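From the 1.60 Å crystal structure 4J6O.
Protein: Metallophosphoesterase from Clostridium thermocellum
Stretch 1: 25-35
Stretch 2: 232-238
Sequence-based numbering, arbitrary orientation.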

# COMPACT_ATOMS: atom_id res chain seq x y z
N ASP A 25 7.29 -13.47 0.28
CA ASP A 25 8.46 -13.99 -0.44
C ASP A 25 8.82 -13.01 -1.54
O ASP A 25 10.03 -12.71 -1.77
CB ASP A 25 8.18 -15.38 -1.02
CG ASP A 25 8.03 -16.45 0.03
OD1 ASP A 25 8.51 -16.25 1.16
OD2 ASP A 25 7.43 -17.53 -0.31
N GLU A 26 7.78 -12.49 -2.20
CA GLU A 26 7.99 -11.62 -3.34
C GLU A 26 8.46 -10.26 -2.85
O GLU A 26 9.25 -9.62 -3.50
CB GLU A 26 6.70 -11.40 -4.14
CG GLU A 26 6.25 -12.63 -4.99
CD GLU A 26 5.59 -13.71 -4.19
OE1 GLU A 26 5.33 -13.57 -2.97
OE2 GLU A 26 5.31 -14.77 -4.80
N LEU A 27 7.91 -9.83 -1.73
CA LEU A 27 8.39 -8.58 -1.09
C LEU A 27 9.89 -8.66 -0.76
O LEU A 27 10.63 -7.72 -1.05
CB LEU A 27 7.54 -8.26 0.15
CG LEU A 27 8.03 -7.02 0.91
CD1 LEU A 27 8.10 -5.76 0.02
CD2 LEU A 27 7.13 -6.79 2.16
N LYS A 28 10.31 -9.77 -0.17
CA LYS A 28 11.71 -9.92 0.18
C LYS A 28 12.55 -9.91 -1.09
O LYS A 28 13.58 -9.22 -1.13
CB LYS A 28 11.90 -11.20 0.96
CG LYS A 28 13.36 -11.55 1.28
CD LYS A 28 13.46 -12.85 2.03
CE LYS A 28 14.88 -13.05 2.59
NZ LYS A 28 15.78 -13.42 1.48
N MET A 29 12.12 -10.65 -2.12
CA MET A 29 12.82 -10.66 -3.41
C MET A 29 12.94 -9.26 -4.00
O MET A 29 14.02 -8.86 -4.47
CB MET A 29 12.13 -11.63 -4.41
CG MET A 29 12.30 -13.08 -4.08
SD MET A 29 11.14 -14.09 -5.07
CE MET A 29 12.04 -14.10 -6.64
N LEU A 30 11.84 -8.49 -3.94
CA LEU A 30 11.83 -7.19 -4.57
C LEU A 30 12.76 -6.23 -3.82
O LEU A 30 13.52 -5.45 -4.40
CB LEU A 30 10.38 -6.63 -4.63
CG LEU A 30 10.26 -5.24 -5.20
CD1 LEU A 30 10.80 -5.14 -6.63
CD2 LEU A 30 8.74 -4.94 -5.20
N LEU A 31 12.67 -6.23 -2.50
CA LEU A 31 13.57 -5.37 -1.70
C LEU A 31 15.03 -5.72 -1.98
O LEU A 31 15.87 -4.82 -2.16
CB LEU A 31 13.22 -5.50 -0.22
CG LEU A 31 11.90 -4.86 0.28
CD1 LEU A 31 11.53 -5.27 1.69
CD2 LEU A 31 11.94 -3.34 0.15
N GLU A 32 15.33 -7.01 -2.04
CA GLU A 32 16.73 -7.41 -2.26
C GLU A 32 17.19 -6.97 -3.63
O GLU A 32 18.32 -6.50 -3.82
CB GLU A 32 16.91 -8.90 -2.01
CG GLU A 32 16.77 -9.20 -0.53
CD GLU A 32 16.79 -10.66 -0.15
OE1 GLU A 32 16.41 -11.53 -0.96
OE2 GLU A 32 17.17 -10.93 0.99
N LYS A 33 16.29 -7.09 -4.61
CA LYS A 33 16.62 -6.68 -5.97
C LYS A 33 16.87 -5.19 -6.03
O LYS A 33 17.67 -4.71 -6.83
CB LYS A 33 15.45 -7.06 -6.88
CG LYS A 33 15.67 -6.82 -8.35
CD LYS A 33 14.48 -7.45 -9.10
CE LYS A 33 14.53 -7.27 -10.59
NZ LYS A 33 13.59 -8.19 -11.25
N LEU A 34 16.20 -4.44 -5.16
CA LEU A 34 16.41 -2.99 -5.09
C LEU A 34 17.63 -2.59 -4.29
O LEU A 34 17.86 -1.39 -4.08
CB LEU A 34 15.17 -2.30 -4.51
CG LEU A 34 13.89 -2.41 -5.34
CD1 LEU A 34 12.65 -2.20 -4.42
CD2 LEU A 34 13.85 -1.46 -6.54
N GLY A 35 18.37 -3.57 -3.79
CA GLY A 35 19.56 -3.28 -3.03
C GLY A 35 19.42 -3.17 -1.52
O GLY A 35 20.41 -2.91 -0.81
N LYS A 232 2.52 -9.60 -10.51
CA LYS A 232 3.87 -9.26 -10.07
C LYS A 232 3.80 -8.14 -9.06
O LYS A 232 2.79 -7.43 -8.99
CB LYS A 232 4.77 -8.88 -11.21
CG LYS A 232 4.38 -7.73 -12.04
CD LYS A 232 5.05 -7.92 -13.47
CE LYS A 232 4.49 -6.92 -14.45
NZ LYS A 232 5.40 -6.92 -15.64
N LEU A 233 4.85 -8.04 -8.27
CA LEU A 233 4.96 -6.97 -7.28
C LEU A 233 5.91 -5.95 -7.88
O LEU A 233 7.05 -6.31 -8.28
CB LEU A 233 5.52 -7.50 -5.98
CG LEU A 233 5.50 -6.52 -4.83
CD1 LEU A 233 4.03 -6.20 -4.46
CD2 LEU A 233 6.25 -7.08 -3.58
N THR A 234 5.44 -4.71 -7.96
CA THR A 234 6.17 -3.63 -8.61
C THR A 234 6.68 -2.58 -7.62
O THR A 234 5.91 -2.14 -6.70
CB THR A 234 5.27 -2.95 -9.68
OG1 THR A 234 5.02 -3.90 -10.72
CG2 THR A 234 5.95 -1.71 -10.25
N ALA A 235 7.91 -2.11 -7.86
CA ALA A 235 8.40 -0.89 -7.20
C ALA A 235 8.64 0.16 -8.24
O ALA A 235 9.09 -0.16 -9.35
CB ALA A 235 9.74 -1.14 -6.45
N TYR A 236 8.37 1.41 -7.89
CA TYR A 236 8.65 2.55 -8.74
C TYR A 236 9.76 3.33 -8.06
O TYR A 236 9.64 3.75 -6.89
CB TYR A 236 7.36 3.40 -8.90
CG TYR A 236 7.50 4.62 -9.80
CD1 TYR A 236 8.03 5.82 -9.31
CD2 TYR A 236 7.02 4.60 -11.09
CE1 TYR A 236 8.13 6.94 -10.15
CE2 TYR A 236 7.09 5.71 -11.92
CZ TYR A 236 7.64 6.86 -11.44
OH TYR A 236 7.66 7.95 -12.27
N ARG A 237 10.90 3.48 -8.78
CA ARG A 237 12.04 4.14 -8.18
C ARG A 237 11.94 5.62 -8.53
O ARG A 237 11.73 6.00 -9.67
CB ARG A 237 13.34 3.54 -8.75
CG ARG A 237 13.33 2.07 -8.65
CD ARG A 237 14.70 1.47 -8.98
NE ARG A 237 15.70 1.71 -7.95
CZ ARG A 237 16.88 2.31 -8.20
NH1 ARG A 237 17.20 2.78 -9.41
NH2 ARG A 237 17.76 2.46 -7.23
N TYR A 238 11.98 6.43 -7.49
CA TYR A 238 11.89 7.88 -7.59
C TYR A 238 13.16 8.52 -7.04
O TYR A 238 13.58 8.19 -5.95
CB TYR A 238 10.70 8.34 -6.73
CG TYR A 238 10.47 9.83 -6.78
CD1 TYR A 238 11.15 10.66 -5.92
CD2 TYR A 238 9.59 10.40 -7.70
CE1 TYR A 238 10.96 12.04 -5.97
CE2 TYR A 238 9.38 11.78 -7.75
CZ TYR A 238 10.10 12.59 -6.88
OH TYR A 238 9.92 13.96 -6.91
O HOH W 1 16.55 0.78 -5.34

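The strand 232-238 lies against the helix 25-33 with its axis 9.0 Å away at closest approach and its direction inclined by 34°, so successive inward residues of the strand meet successive turns of the helix. No direct hydrogen bond joins the two; apart from one water bridge, the contact is apolar packing that buries 329 Å², both sides summed.

Lys-232 opens the strand without touching the helix, and its amino group is hydrogen-bonded elsewhere in the structure. Leu-233 points toward the helix and gives up more surface than any other residue here. Its chi1 t, chi2 p rotamer brings Leu-233 CD2 to 3.6 Å from CA of Leu-27, while Leu-233 CG lies 3.6 Å from CD2 of Leu-30. A branched aliphatic side chain suits this place, reaching helix backbone and side chain together. CB of Glu-26 also points toward the strand, but its end leads away from the strand, and OE2 is hydrogen-bonded elsewhere in the structure.

Strand alternation turns Thr-234 away, and its hydroxyl finds a partner elsewhere. Ala-235 faces the helix again. Its single methyl lets Leu-30, and Leu-34 just past the helix, come close to the strand: Ala-235 CB is 3.7 Å from CD1 of Leu-34 and 4.1 Å from CD2 of Leu-30. These leucines, four residues apart, both point toward the strand.

Tyr-236 points away, and Arg-237 returns toward the helix end. Its aliphatic portion continues the apolar packing, with Arg-237 CD 3.9 Å from CD2 of Leu-34, while its polar end serves a different need. Arg-237 NH2 donates to water 1 at 2.8 Å, and that water donates to O of Leu-34, also at 2.8 Å. The long arginine thus pairs methylene packing with an indirect link to a carbonyl just past the helix. Tyr-238, beyond reach of the helix, ends the stretch; both tyrosines are buried without touching stretch 1, and the Tyr-238 hydroxyl is hydrogen-bonded elsewhere.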